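Local coordinates for protein A197 (Sulfolobus turreted icosahedral virus, PDB 2C0N) that probably acts as a viral glycosyltransferase, transferring sugar from a donor to an acceptor, and has the GT-A fold, at residues R41-D46 / I131-F136; C86-K92 / L168-I174. All blocks are in the same frame, centred on the assembly; numbering follows the deposited sequence.

Contact 1: residues R41-D46 / I131-F136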
ATOM      1  N   ARG A  41     -12.550  13.074  -5.366  1.00 15.67           N
ATOM      2  CA  ARG A  41     -13.647  13.041  -4.401  1.00 14.89           C
ATOM      3  C   ARG A  41     -15.005  12.876  -5.069  1.00 14.32           C
ATOM      4  O   ARG A  41     -15.885  12.205  -4.549  1.00 13.89           O
ATOM      5  CB  ARG A  41     -13.647  14.274  -3.504  1.00 15.56           C
ATOM      6  CG  ARG A  41     -12.395  14.450  -2.730  1.00 17.38           C
ATOM      7  CD  ARG A  41     -12.589  15.382  -1.588  1.00 17.46           C
ATOM      8  NE  ARG A  41     -11.326  15.800  -0.990  1.00 17.46           N
ATOM      9  CZ  ARG A  41     -10.592  15.049  -0.188  1.00 17.65           C
ATOM     10  NH1 ARG A  41     -10.965  13.815   0.094  1.00 21.62           N
ATOM     11  NH2 ARG A  41      -9.459  15.519   0.320  1.00 17.48           N
ATOM     12  N   GLU A  42     -15.185  13.453  -6.240  1.00 13.97           N
ATOM     13  CA  GLU A  42     -16.427  13.236  -6.968  1.00 14.89           C
ATOM     14  C   GLU A  42     -16.576  11.797  -7.444  1.00 14.76           C
ATOM     15  O   GLU A  42     -17.650  11.247  -7.413  1.00 15.53           O
ATOM     16  CB  GLU A  42     -16.513  14.171  -8.162  1.00 14.77           C
ATOM     17  CG  GLU A  42     -17.922  14.356  -8.684  1.00 18.26           C
ATOM     18  CD  GLU A  42     -18.750  15.164  -7.748  1.00 20.66           C
ATOM     19  OE1 GLU A  42     -18.345  16.285  -7.423  1.00 23.37           O
ATOM     20  OE2 GLU A  42     -19.777  14.656  -7.283  1.00 24.92           O
ATOM     21  N   ILE A  43     -15.505  11.213  -7.970  1.00 16.07           N
ATOM     22  CA  ILE A  43     -15.498   9.804  -8.346  1.00 15.86           C
ATOM     23  C   ILE A  43     -15.874   8.954  -7.143  1.00 15.78           C
ATOM     24  O   ILE A  43     -16.706   8.051  -7.245  1.00 15.21           O
ATOM     25  CB  ILE A  43     -14.100   9.403  -8.856  1.00 16.43           C
ATOM     26  CG1 ILE A  43     -13.857  10.011 -10.233  1.00 16.90           C
ATOM     27  CG2 ILE A  43     -13.919   7.858  -8.917  1.00 17.47           C
ATOM     28  CD1 ILE A  43     -12.440   9.963 -10.669  1.00 18.02           C
ATOM     29  N   ALA A  44     -15.269   9.254  -5.994  1.00 15.87           N
ATOM     30  CA  ALA A  44     -15.573   8.531  -4.738  1.00 15.92           C
ATOM     31  C   ALA A  44     -17.067   8.565  -4.428  1.00 16.41           C
ATOM     32  O   ALA A  44     -17.650   7.517  -4.200  1.00 16.75           O
ATOM     33  CB  ALA A  44     -14.817   9.109  -3.595  1.00 15.58           C
ATOM     34  N   LEU A  45     -17.665   9.765  -4.411  1.00 16.72           N
ATOM     35  CA  LEU A  45     -19.126   9.929  -4.226  1.00 17.04           C
ATOM     36  C   LEU A  45     -19.963   9.095  -5.207  1.00 17.11           C
ATOM     37  O   LEU A  45     -20.891   8.411  -4.818  1.00 18.44           O
ATOM     38  CB  LEU A  45     -19.519  11.397  -4.351  1.00 16.96           C
ATOM     39  CG  LEU A  45     -20.986  11.744  -4.093  1.00 17.86           C
ATOM     40  CD1 LEU A  45     -21.469  11.200  -2.736  1.00 17.22           C
ATOM     41  CD2 LEU A  45     -21.225  13.254  -4.192  1.00 18.69           C
ATOM     42  N   ASP A  46     -19.622   9.143  -6.485  1.00 17.20           N
ATOM     43  CA  ASP A  46     -20.308   8.322  -7.483  1.00 18.66           C
ATOM     44  C   ASP A  46     -20.244   6.822  -7.213  1.00 18.34           C
ATOM     45  O   ASP A  46     -21.237   6.111  -7.378  1.00 18.57           O
ATOM     46  CB  ASP A  46     -19.719   8.579  -8.852  1.00 18.67           C
ATOM     47  CG  ASP A  46     -20.119   9.911  -9.411  1.00 22.23           C
ATOM     48  OD1 ASP A  46     -21.044  10.538  -8.874  1.00 24.89           O
ATOM     49  OD2 ASP A  46     -19.487  10.323 -10.412  1.00 30.13           O
ATOM     50  N   ILE A 131     -27.850  15.513  -1.553  1.00 26.44           N
ATOM     51  CA  ILE A 131     -27.136  16.733  -1.934  1.00 26.80           C
ATOM     52  C   ILE A 131     -27.177  16.889  -3.446  1.00 26.70           C
ATOM     53  O   ILE A 131     -27.365  15.925  -4.189  1.00 26.38           O
ATOM     54  CB  ILE A 131     -25.694  16.814  -1.422  1.00 27.26           C
ATOM     55  CG1 ILE A 131     -24.880  15.639  -1.926  1.00 28.89           C
ATOM     56  CG2 ILE A 131     -25.693  16.969   0.140  1.00 27.85           C
ATOM     57  CD1 ILE A 131     -23.454  15.613  -1.417  1.00 31.61           C
ATOM     58  N   LYS A 132     -27.020  18.121  -3.882  1.00 26.44           N
ATOM     59  CA  LYS A 132     -26.950  18.371  -5.311  1.00 26.75           C
ATOM     60  C   LYS A 132     -25.600  17.841  -5.790  1.00 27.04           C
ATOM     61  O   LYS A 132     -24.574  18.025  -5.098  1.00 25.66           O
ATOM     62  CB  LYS A 132     -27.229  19.849  -5.599  1.00 26.77           C
ATOM     63  CG  LYS A 132     -28.734  20.153  -5.506  1.00 26.56           C
ATOM     64  CD  LYS A 132     -29.144  21.438  -6.177  1.00 26.91           C
ATOM     65  CE  LYS A 132     -30.662  21.512  -6.359  1.00 27.15           C
ATOM     66  NZ  LYS A 132     -31.076  22.554  -7.335  1.00 25.92           N
ATOM     67  N   ARG A 133     -25.643  17.095  -6.914  1.00 27.32           N
ATOM     68  CA  ARG A 133     -24.460  16.521  -7.569  1.00 27.80           C
ATOM     69  C   ARG A 133     -24.222  17.170  -8.922  1.00 27.54           C
ATOM     70  O   ARG A 133     -25.184  17.392  -9.682  1.00 28.40           O
ATOM     71  CB  ARG A 133     -24.607  15.007  -7.766  1.00 28.29           C
ATOM     72  CG  ARG A 133     -24.051  14.157  -6.623  1.00 29.53           C
ATOM     73  CD  ARG A 133     -23.603  12.749  -7.121  1.00 30.97           C
ATOM     74  NE  ARG A 133     -24.728  11.821  -7.222  1.00 34.33           N
ATOM     75  CZ  ARG A 133     -24.745  10.678  -7.920  1.00 34.74           C
ATOM     76  NH1 ARG A 133     -23.683  10.255  -8.602  1.00 35.03           N
ATOM     77  NH2 ARG A 133     -25.855   9.946  -7.927  1.00 34.79           N
ATOM     78  N   PRO A 134     -22.948  17.450  -9.264  1.00 27.56           N
ATOM     79  CA  PRO A 134     -21.710  17.061  -8.557  1.00 27.54           C
ATOM     80  C   PRO A 134     -21.417  17.943  -7.310  1.00 27.38           C
ATOM     81  O   PRO A 134     -21.759  19.135  -7.305  1.00 27.85           O
ATOM     82  CB  PRO A 134     -20.620  17.211  -9.637  1.00 27.31           C
ATOM     83  CG  PRO A 134     -21.278  17.900 -10.822  1.00 27.80           C
ATOM     84  CD  PRO A 134     -22.660  18.299 -10.432  1.00 27.72           C
ATOM     85  N   ALA A 135     -20.767  17.351  -6.299  1.00 26.31           N
ATOM     86  CA  ALA A 135     -20.701  17.851  -4.912  1.00 24.97           C
ATOM     87  C   ALA A 135     -19.398  18.547  -4.473  1.00 24.53           C
ATOM     88  O   ALA A 135     -19.379  19.302  -3.495  1.00 21.76           O
ATOM     89  CB  ALA A 135     -20.943  16.669  -3.965  1.00 25.29           C
ATOM     90  N   PHE A 136     -18.296  18.230  -5.144  1.00 24.93           N
ATOM     91  CA  PHE A 136     -16.984  18.778  -4.785  1.00 25.47           C
ATOM     92  C   PHE A 136     -16.439  19.618  -5.915  1.00 26.26           C
ATOM     93  O   PHE A 136     -16.345  19.168  -7.053  1.00 28.14           O
ATOM     94  CB  PHE A 136     -15.988  17.659  -4.457  1.00 25.15           C
ATOM     95  CG  PHE A 136     -16.441  16.780  -3.366  1.00 23.70           C
ATOM     96  CD1 PHE A 136     -17.062  15.583  -3.642  1.00 22.96           C
ATOM     97  CD2 PHE A 136     -16.295  17.171  -2.041  1.00 23.35           C
ATOM     98  CE1 PHE A 136     -17.493  14.778  -2.615  1.00 21.79           C
ATOM     99  CE2 PHE A 136     -16.764  16.377  -1.016  1.00 23.74           C
ATOM    100  CZ  PHE A 136     -17.358  15.187  -1.307  1.00 23.32           C
TER
HETATM  101  O   HOH W   1     -23.519   7.145  -8.336  1.00 31.13           O

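Contact 2: residues C86-K92 / L168-I174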
ATOM      1  N   CYS A  86     -16.090  14.721  11.930  1.00 17.38           N
ATOM      2  CA  CYS A  86     -14.708  15.124  11.571  1.00 17.35           C
ATOM      3  C   CYS A  86     -13.724  14.629  12.613  1.00 17.38           C
ATOM      4  O   CYS A  86     -13.999  14.703  13.788  1.00 16.40           O
ATOM      5  CB  CYS A  86     -14.581  16.627  11.560  1.00 17.99           C
ATOM      6  SG  CYS A  86     -15.754  17.409  10.473  1.00 23.70           S
ATOM      7  N   GLY A  87     -12.585  14.128  12.138  1.00 15.99           N
ATOM      8  CA  GLY A  87     -11.462  13.804  12.993  1.00 16.77           C
ATOM      9  C   GLY A  87     -10.338  14.841  12.949  1.00 16.29           C
ATOM     10  O   GLY A  87     -10.241  15.717  12.047  1.00 17.92           O
ATOM     11  N   TYR A  88      -9.447  14.705  13.905  1.00 14.34           N
ATOM     12  CA  TYR A  88      -8.376  15.657  14.082  1.00 14.73           C
ATOM     13  C   TYR A  88      -7.038  15.181  13.670  1.00 14.77           C
ATOM     14  O   TYR A  88      -6.603  14.116  14.077  1.00 15.68           O
ATOM     15  CB  TYR A  88      -8.262  16.026  15.562  1.00 14.54           C
ATOM     16  CG  TYR A  88      -9.291  17.009  16.036  1.00 14.74           C
ATOM     17  CD1 TYR A  88      -9.057  18.399  15.959  1.00 13.94           C
ATOM     18  CD2 TYR A  88     -10.470  16.576  16.574  1.00 14.29           C
ATOM     19  CE1 TYR A  88      -9.980  19.307  16.387  1.00 15.71           C
ATOM     20  CE2 TYR A  88     -11.409  17.483  17.044  1.00 15.70           C
ATOM     21  CZ  TYR A  88     -11.168  18.848  16.935  1.00 17.23           C
ATOM     22  OH  TYR A  88     -12.076  19.747  17.413  1.00 17.21           O
ATOM     23  N   TYR A  89      -6.374  16.011  12.882  1.00 15.38           N
ATOM     24  CA  TYR A  89      -4.938  15.956  12.668  1.00 15.64           C
ATOM     25  C   TYR A  89      -4.423  17.396  12.493  1.00 16.44           C
ATOM     26  O   TYR A  89      -5.184  18.319  12.174  1.00 16.45           O
ATOM     27  CB  TYR A  89      -4.612  15.076  11.474  1.00 16.36           C
ATOM     28  CG  TYR A  89      -5.245  15.528  10.183  1.00 15.36           C
ATOM     29  CD1 TYR A  89      -6.494  15.062   9.804  1.00 17.23           C
ATOM     30  CD2 TYR A  89      -4.578  16.395   9.328  1.00 17.34           C
ATOM     31  CE1 TYR A  89      -7.087  15.485   8.632  1.00 18.13           C
ATOM     32  CE2 TYR A  89      -5.179  16.822   8.125  1.00 15.70           C
ATOM     33  CZ  TYR A  89      -6.429  16.339   7.804  1.00 18.52           C
ATOM     34  OH  TYR A  89      -7.059  16.726   6.662  1.00 18.01           O
ATOM     35  N   TYR A  90      -3.139  17.587  12.771  1.00 17.38           N
ATOM     36  CA  TYR A  90      -2.505  18.889  12.623  1.00 17.05           C
ATOM     37  C   TYR A  90      -2.108  19.111  11.176  1.00 16.69           C
ATOM     38  O   TYR A  90      -1.443  18.269  10.561  1.00 16.16           O
ATOM     39  CB  TYR A  90      -1.263  19.031  13.514  1.00 18.20           C
ATOM     40  CG  TYR A  90      -1.091  20.459  13.920  1.00 20.12           C
ATOM     41  CD1 TYR A  90      -1.821  20.956  14.983  1.00 21.62           C
ATOM     42  CD2 TYR A  90      -0.248  21.347  13.209  1.00 24.48           C
ATOM     43  CE1 TYR A  90      -1.743  22.282  15.360  1.00 24.38           C
ATOM     44  CE2 TYR A  90      -0.161  22.714  13.600  1.00 23.00           C
ATOM     45  CZ  TYR A  90      -0.909  23.148  14.691  1.00 23.47           C
ATOM     46  OH  TYR A  90      -0.880  24.453  15.154  1.00 25.12           O
ATOM     47  N   LEU A  91      -2.468  20.273  10.659  1.00 15.82           N
ATOM     48  CA  LEU A  91      -2.220  20.595   9.253  1.00 15.97           C
ATOM     49  C   LEU A  91      -0.738  20.794   8.963  1.00 16.08           C
ATOM     50  O   LEU A  91       0.011  21.394   9.763  1.00 15.47           O
ATOM     51  CB  LEU A  91      -3.035  21.829   8.846  1.00 15.71           C
ATOM     52  CG  LEU A  91      -4.576  21.752   8.942  1.00 16.17           C
ATOM     53  CD1 LEU A  91      -5.247  23.086   8.721  1.00 17.89           C
ATOM     54  CD2 LEU A  91      -5.139  20.745   7.942  1.00 18.75           C
ATOM     55  N   LYS A  92      -0.324  20.320   7.778  1.00 17.03           N
ATOM     56  CA  LYS A  92       1.049  20.491   7.284  1.00 15.54           C
ATOM     57  C   LYS A  92       1.304  21.911   6.798  1.00 15.62           C
ATOM     58  O   LYS A  92       2.454  22.280   6.527  1.00 15.54           O
ATOM     59  CB  LYS A  92       1.382  19.480   6.165  1.00 16.60           C
ATOM     60  CG  LYS A  92       1.847  18.123   6.692  1.00 14.08           C
ATOM     61  CD  LYS A  92       2.359  17.179   5.659  1.00 14.69           C
ATOM     62  CE  LYS A  92       1.349  16.676   4.720  1.00 14.88           C
ATOM     63  NZ  LYS A  92       1.926  15.626   3.847  1.00 13.31           N
ATOM     64  N   LEU A 168     -11.318  11.117  17.693  1.00 16.60           N
ATOM     65  CA  LEU A 168     -10.814  10.783  16.373  1.00 16.08           C
ATOM     66  C   LEU A 168      -9.554  11.554  16.165  1.00 15.86           C
ATOM     67  O   LEU A 168      -9.599  12.767  15.941  1.00 15.52           O
ATOM     68  CB  LEU A 168     -11.810  11.201  15.299  1.00 16.27           C
ATOM     69  CG  LEU A 168     -13.067  10.371  15.149  1.00 19.12           C
ATOM     70  CD1 LEU A 168     -13.959  11.005  14.072  1.00 17.18           C
ATOM     71  CD2 LEU A 168     -12.773   8.928  14.828  1.00 20.81           C
ATOM     72  N   LYS A 169      -8.424  10.861  16.253  1.00 14.69           N
ATOM     73  CA  LYS A 169      -7.115  11.484  16.140  1.00 16.07           C
ATOM     74  C   LYS A 169      -6.278  10.708  15.159  1.00 15.01           C
ATOM     75  O   LYS A 169      -6.420   9.473  15.072  1.00 16.22           O
ATOM     76  CB  LYS A 169      -6.405  11.518  17.507  1.00 16.18           C
ATOM     77  CG  LYS A 169      -7.050  12.500  18.476  1.00 16.80           C
ATOM     78  CD  LYS A 169      -6.334  12.558  19.826  1.00 18.59           C
ATOM     79  CE  LYS A 169      -7.117  13.292  20.845  1.00 22.94           C
ATOM     80  NZ  LYS A 169      -6.307  13.748  21.998  1.00 27.68           N
ATOM     81  N   ALA A 170      -5.428  11.439  14.434  1.00 15.05           N
ATOM     82  CA  ALA A 170      -4.555  10.848  13.421  1.00 13.96           C
ATOM     83  C   ALA A 170      -3.202  11.543  13.354  1.00 14.89           C
ATOM     84  O   ALA A 170      -3.099  12.747  13.632  1.00 14.88           O
ATOM     85  CB  ALA A 170      -5.250  10.952  12.056  1.00 13.77           C
ATOM     86  N   TYR A 171      -2.183  10.812  12.889  1.00 14.40           N
ATOM     87  CA  TYR A 171      -0.917  11.422  12.485  1.00 15.45           C
ATOM     88  C   TYR A 171      -1.059  11.978  11.072  1.00 16.19           C
ATOM     89  O   TYR A 171      -1.780  11.398  10.248  1.00 15.96           O
ATOM     90  CB  TYR A 171       0.192  10.367  12.467  1.00 15.74           C
ATOM     91  CG  TYR A 171       0.350   9.677  13.779  1.00 17.37           C
ATOM     92  CD1 TYR A 171       0.786  10.360  14.904  1.00 19.69           C
ATOM     93  CD2 TYR A 171      -0.015   8.348  13.914  1.00 23.02           C
ATOM     94  CE1 TYR A 171       0.913   9.714  16.115  1.00 22.97           C
ATOM     95  CE2 TYR A 171       0.089   7.702  15.099  1.00 25.32           C
ATOM     96  CZ  TYR A 171       0.544   8.372  16.200  1.00 26.42           C
ATOM     97  OH  TYR A 171       0.596   7.643  17.343  1.00 27.00           O
ATOM     98  N   HIS A 172      -0.289  13.039  10.772  1.00 15.71           N
ATOM     99  CA  HIS A 172      -0.268  13.648   9.455  1.00 15.39           C
ATOM    100  C   HIS A 172       1.166  13.535   8.970  1.00 14.72           C
ATOM    101  O   HIS A 172       2.033  14.254   9.410  1.00 14.55           O
ATOM    102  CB  HIS A 172      -0.724  15.123   9.543  1.00 14.92           C
ATOM    103  CG  HIS A 172      -1.223  15.696   8.261  1.00 15.50           C
ATOM    104  ND1 HIS A 172      -1.488  14.935   7.138  1.00 17.30           N
ATOM    105  CD2 HIS A 172      -1.502  16.975   7.922  1.00 10.79           C
ATOM    106  CE1 HIS A 172      -1.885  15.734   6.161  1.00 15.52           C
ATOM    107  NE2 HIS A 172      -1.933  16.971   6.621  1.00 17.74           N
ATOM    108  N   PHE A 173       1.398  12.561   8.118  1.00 16.15           N
ATOM    109  CA  PHE A 173       2.728  12.252   7.657  1.00 15.67           C
ATOM    110  C   PHE A 173       3.266  13.242   6.674  1.00 15.04           C
ATOM    111  O   PHE A 173       2.550  13.713   5.784  1.00 15.62           O
ATOM    112  CB  PHE A 173       2.747  10.832   7.067  1.00 16.42           C
ATOM    113  CG  PHE A 173       2.886   9.802   8.099  1.00 14.20           C
ATOM    114  CD1 PHE A 173       1.783   9.352   8.830  1.00 16.37           C
ATOM    115  CD2 PHE A 173       4.134   9.342   8.442  1.00 16.59           C
ATOM    116  CE1 PHE A 173       1.934   8.425   9.863  1.00 15.78           C
ATOM    117  CE2 PHE A 173       4.301   8.424   9.488  1.00 15.81           C
ATOM    118  CZ  PHE A 173       3.176   7.957  10.213  1.00 15.59           C
ATOM    119  N   ILE A 174       4.546  13.576   6.858  1.00 15.08           N
ATOM    120  CA  ILE A 174       5.254  14.521   6.026  1.00 14.84           C
ATOM    121  C   ILE A 174       6.014  13.762   4.950  1.00 16.16           C
ATOM    122  O   ILE A 174       5.869  14.030   3.766  1.00 17.47           O
ATOM    123  CB  ILE A 174       6.186  15.427   6.852  1.00 14.57           C
ATOM    124  CG1 ILE A 174       5.389  16.179   7.930  1.00 11.96           C
ATOM    125  CG2 ILE A 174       6.865  16.445   5.980  1.00 14.87           C
ATOM    126  CD1 ILE A 174       6.283  16.707   9.081  1.00 13.92           C
TER
HETATM  127  O   HOH W   2      -1.719  15.118  13.443  1.00 12.25           O

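Contact 1: residues R41-D46 / I131-F136
Glu42 and Phe136 lock helix 37-50 of the GT-A fold to the loop that follows helix 125-128, the carboxylate of Glu42 accepting from two successive backbone amides of the loop. CG anti to the backbone N (chi1 -160°) and a chain bent at chi2 put it there. Glu42 OE1 accepts a nearly straight bond from Phe136 N (3.0 Å, 175° at the hydrogen). Glu42 OE2 accepts from Ala135 N at 3.0 Å; both oxygens are met on the syn side, slightly out of the carboxylate plane. A weak, bent second bond runs from Ala135 N to OE1. Glu42 OE1 also lies 3.3 Å from CB of Pro134, whose preceding peptide is cis. The Phe136 ring turns one face to the Arg41 aliphatic chain: CB stands 3.9 Å from the ring centroid, a CH-pi contact over the face, offset toward the rim. Beyond it, the Arg41 chain runs extended to a guanidinium salt-bridged to Glu150 and Asp61, and Phe154 of helix 150-158 also meets the Phe136 ring. Leu45 comes to that ring at its edge through CB and sends CD2 to Ala135 CB at 3.4 Å, tight for two carbons; CD2 also touches Arg133 CD. One helical turn along from Glu42, Asp46 forms a salt bridge with Arg133, the carboxylate and guanidinium planes 62° apart. Arg133 NH1 donates close to the guanidinium plane but reaches Asp46 OD1 from above the carboxylate plane, at 2.7 Å. A water donates to Asp46 O and accepts a weak bond from Arg133 NH1.

Contact 2: residues C86-K92 / L168-I174
Tyr88 and Lys169 pair in parallel, joining strand 84-88 to strand 162-173 within the mixed central sheet of the GT-A fold. The backbone bonds are Tyr88 N to Leu168 O (2.8 Å) and Ala170 N to Tyr88 O (2.9 Å); Lys169 CA adds a CA-H...O contact to Tyr88 O. The short segments 86-88 and 168-173 run 50° apart, and past the bridged pair a water links Tyr90 N to Ala170 O.

Apolar packing is close where Gly87 CA meets Leu168 CB at 3.5 Å. Farther along, Tyr89 CB rests against Ala170 CB, and Phe120 of strand 120-124 touches Tyr89, Leu168 and Ala170.

Aromatic contacts centre on His172. Tyr89 directs its CD2 edge at one face, an edge-to-face pair with centroids 4.6 Å apart and planes at 64°. Lys92 CE covers the opposite face in a CH-pi contact, 3.9 Å from the centroid, clamping the imidazole.

Polar ends finish the contact. A bend at chi3 (-68°) brings Lys92 NZ to Phe173 O at 2.8 Å, in the carbonyl plane, and NZ also forms a salt bridge with Asp63, to whose O His172 ND1 makes a weak hydrogen bond. Asp61 and Asp63 are spaced consistently with the DXD motif of GT-A enzymes. Tyr90 O is buried without a hydrogen-bond partner, 2.9 Å from His172 CD2 in the imidazole plane. The polarised C-H of CD2 may partly offset the missing bond.

How the contacts relate
From the N terminus, the chain first supplies helix 37-50 to contact 1, then strand 84-88 to contact 2; the loop at 131-136 returns to the helix, and strand 162-173 later returns to its parallel neighbour. The segments alternate, so the two closures cross: contact 1 spans 84 intervening residues and contact 2 spans 75. Contact 1 ties a helix beside strands 3-8 and 28-31 to the region before helix 150-158, whereas contact 2 joins two strands of the mixed sheet. Their centres, about 23 Å apart, lie on opposite sides of the chain centre, and their nearest atoms remain about 7 Å apart without touching.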